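PDB 4MTU: beta-alanyl-CoA:ammonia lyase 2 from Clostridium propionicum, which probably eliminates ammonia from beta-alanyl-CoA as a lyase of the hot dog fold superfamily and binds a zinc ion. Local coordinates for residues Tyr43-Ile48 against Gln81-Lys86. Residues are numbered along the deposited sequence; the frame is centred on the assembly and turned at random. Where two conformers were deposited one is given.
Sequences YVDGDI and QSYTCK. With ZN (zinc ion), chain B; SO4 (sulfate ion), chain C.
The hydroxyl of Tyr83 donates a short hydrogen bond to Asp45, 2.6 Å from OH to OD1. The acceptor oxygen lies at the ring's edge, in its plane, whereas the phenol meets the carboxylate on its anti side, 31° out of the carboxylate plane; the two flat groups stand 68° apart. Both oxygens of Asp45 bind zinc, OD2 at 2.1 Å and OD1 at 2.3 Å, so OD1 is shared between metal and phenol. His142 and three waters complete the site; one of these waters donates a hydrogen bond to Val44 O, 2.8 Å from its oxygen. Beside this polar pair, Val44 CG1 packs obliquely against the tyrosine ring, 3.7 Å from CE2. CG of Tyr83 is anti to its carbonyl carbon, sending the ring from strand 82-95 toward the last turns of helix 27-45, where it also touches Met41. The contact thus ties the C-terminal part of the hot dog helix to the sheet wrapped around it. As a second-shell residue, Tyr83 probably helps to orient the carboxylate: with OD1 held by both the metal and the phenol, and OD2 by the metal, the group is probably fixed in its rotation.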
loop_
_atom_site.group_PDB
_atom_site.type_symbol
_atom_site.label_atom_id
_atom_site.label_comp_id
_atom_site.label_asym_id
_atom_site.label_seq_id
_atom_site.Cartn_x
_atom_site.Cartn_y
_atom_site.Cartn_z
ATOM N N TYR A 43 -9.990 -2.445 25.440
ATOM C CA TYR A 43 -9.867 -2.069 26.847
ATOM C C TYR A 43 -11.141 -2.252 27.676
ATOM O O TYR A 43 -11.075 -2.626 28.834
ATOM C CB TYR A 43 -9.370 -0.624 26.973
ATOM C CG TYR A 43 -7.995 -0.383 26.425
ATOM C CD1 TYR A 43 -7.040 -1.383 26.282
ATOM C CD2 TYR A 43 -7.611 0.901 26.018
ATOM C CE1 TYR A 43 -5.793 -1.150 25.765
ATOM C CE2 TYR A 43 -6.361 1.123 25.509
ATOM C CZ TYR A 43 -5.439 0.127 25.376
ATOM O OH TYR A 43 -4.198 0.345 24.829
ATOM N N VAL A 44 -12.295 -1.977 27.077
ATOM C CA VAL A 44 -13.539 -2.022 27.862
ATOM C C VAL A 44 -14.069 -3.439 28.009
ATOM O O VAL A 44 -14.718 -3.753 29.019
ATOM C CB VAL A 44 -14.615 -1.057 27.288
ATOM C CG1 VAL A 44 -15.284 -1.598 26.075
ATOM C CG2 VAL A 44 -15.587 -0.707 28.417
ATOM N N ASP A 45 -13.850 -4.311 27.018
ATOM C CA ASP A 45 -14.465 -5.652 27.048
ATOM C C ASP A 45 -13.648 -6.725 26.347
ATOM O O ASP A 45 -14.173 -7.842 26.168
ATOM C CB ASP A 45 -15.914 -5.634 26.648
ATOM C CG ASP A 45 -16.908 -5.500 27.770
ATOM O OD1 ASP A 45 -17.842 -4.683 27.717
ATOM O OD2 ASP A 45 -16.749 -6.218 28.811
ATOM N N GLY A 46 -12.403 -6.483 25.988
ATOM C CA GLY A 46 -11.534 -7.564 25.595
ATOM C C GLY A 46 -11.821 -8.213 24.252
ATOM O O GLY A 46 -11.474 -9.394 24.060
ATOM N N ASP A 47 -12.372 -7.454 23.312
ATOM C CA ASP A 47 -12.688 -7.949 21.976
ATOM C C ASP A 47 -12.437 -6.811 20.978
ATOM O O ASP A 47 -12.671 -5.652 21.340
ATOM C CB ASP A 47 -14.130 -8.413 21.925
ATOM C CG ASP A 47 -14.448 -9.218 20.687
ATOM O OD1 ASP A 47 -14.810 -8.609 19.634
ATOM O OD2 ASP A 47 -14.336 -10.469 20.720
ATOM N N ILE A 48 -12.024 -7.139 19.790
ATOM C CA ILE A 48 -11.765 -6.076 18.803
ATOM C C ILE A 48 -13.051 -5.409 18.320
ATOM O O ILE A 48 -12.957 -4.277 17.824
ATOM C CB ILE A 48 -10.946 -6.558 17.608
ATOM C CG1 ILE A 48 -11.601 -7.744 16.849
ATOM C CG2 ILE A 48 -9.527 -6.860 18.057
ATOM C CD1 ILE A 48 -10.964 -8.011 15.483
ATOM N N GLN A 81 -24.816 -4.124 24.416
ATOM C CA GLN A 81 -23.894 -4.657 23.397
ATOM C C GLN A 81 -23.277 -3.571 22.520
ATOM O O GLN A 81 -22.353 -3.870 21.773
ATOM C CB GLN A 81 -24.561 -5.682 22.496
ATOM C CG GLN A 81 -25.095 -6.890 23.226
ATOM C CD GLN A 81 -25.791 -7.890 22.335
ATOM O OE1 GLN A 81 -25.268 -8.989 22.148
ATOM N NE2 GLN A 81 -26.911 -7.432 21.852
ATOM N N SER A 82 -23.765 -2.340 22.610
ATOM C CA SER A 82 -23.292 -1.260 21.793
ATOM C C SER A 82 -22.636 -0.222 22.691
ATOM O O SER A 82 -22.969 -0.083 23.873
ATOM C CB SER A 82 -24.449 -0.695 20.976
ATOM O OG SER A 82 -25.058 0.317 21.746
ATOM N N TYR A 83 -21.650 0.466 22.160
ATOM C CA TYR A 83 -20.827 1.411 22.861
ATOM C C TYR A 83 -20.763 2.704 22.025
ATOM O O TYR A 83 -20.378 2.644 20.850
ATOM C CB TYR A 83 -19.414 0.853 23.066
ATOM C CG TYR A 83 -19.343 -0.491 23.710
ATOM C CD1 TYR A 83 -19.631 -1.649 23.027
ATOM C CD2 TYR A 83 -18.944 -0.621 25.043
ATOM C CE1 TYR A 83 -19.575 -2.900 23.592
ATOM C CE2 TYR A 83 -18.899 -1.905 25.618
ATOM C CZ TYR A 83 -19.193 -3.022 24.910
ATOM O OH TYR A 83 -19.133 -4.283 25.461
ATOM N N THR A 84 -21.183 3.800 22.618
ATOM C CA THR A 84 -21.190 5.081 21.888
ATOM C C THR A 84 -19.916 5.795 22.225
ATOM O O THR A 84 -19.623 6.021 23.387
ATOM C CB THR A 84 -22.406 5.927 22.318
ATOM O OG1 THR A 84 -23.584 5.136 22.107
ATOM C CG2 THR A 84 -22.425 7.233 21.516
ATOM N N CYS A 85 -19.172 6.202 21.162
ATOM C CA CYS A 85 -17.887 6.805 21.281
ATOM C C CYS A 85 -17.867 8.165 20.554
ATOM O O CYS A 85 -18.596 8.362 19.590
ATOM C CB CYS A 85 -16.799 5.889 20.716
ATOM S SG CYS A 85 -16.650 4.313 21.556
ATOM N N LYS A 86 -17.003 9.041 21.026
ATOM C CA LYS A 86 -16.732 10.342 20.375
ATOM C C LYS A 86 -15.327 10.352 19.894
ATOM O O LYS A 86 -14.422 9.801 20.520
ATOM C CB LYS A 86 -17.000 11.497 21.316
ATOM C CG LYS A 86 -18.500 11.570 21.709
ATOM C CD LYS A 86 -19.102 12.917 21.347
HETATM ZN ZN ZN B . -18.375 -5.331 29.883
HETATM S S SO4 C . -27.702 -1.672 23.355
HETATM O O1 SO4 C . -27.168 -3.029 23.070
HETATM O O2 SO4 C . -28.925 -1.784 24.089
HETATM O O3 SO4 C . -27.938 -0.986 22.038
HETATM O O4 SO4 C . -26.470 -1.030 23.971
HETATM O O HOH W 1 -17.066 -3.734 30.521
HETATM O O HOH W 2 -18.087 -6.011 31.847
HETATM O O HOH W 3 -19.475 -7.102 29.564
#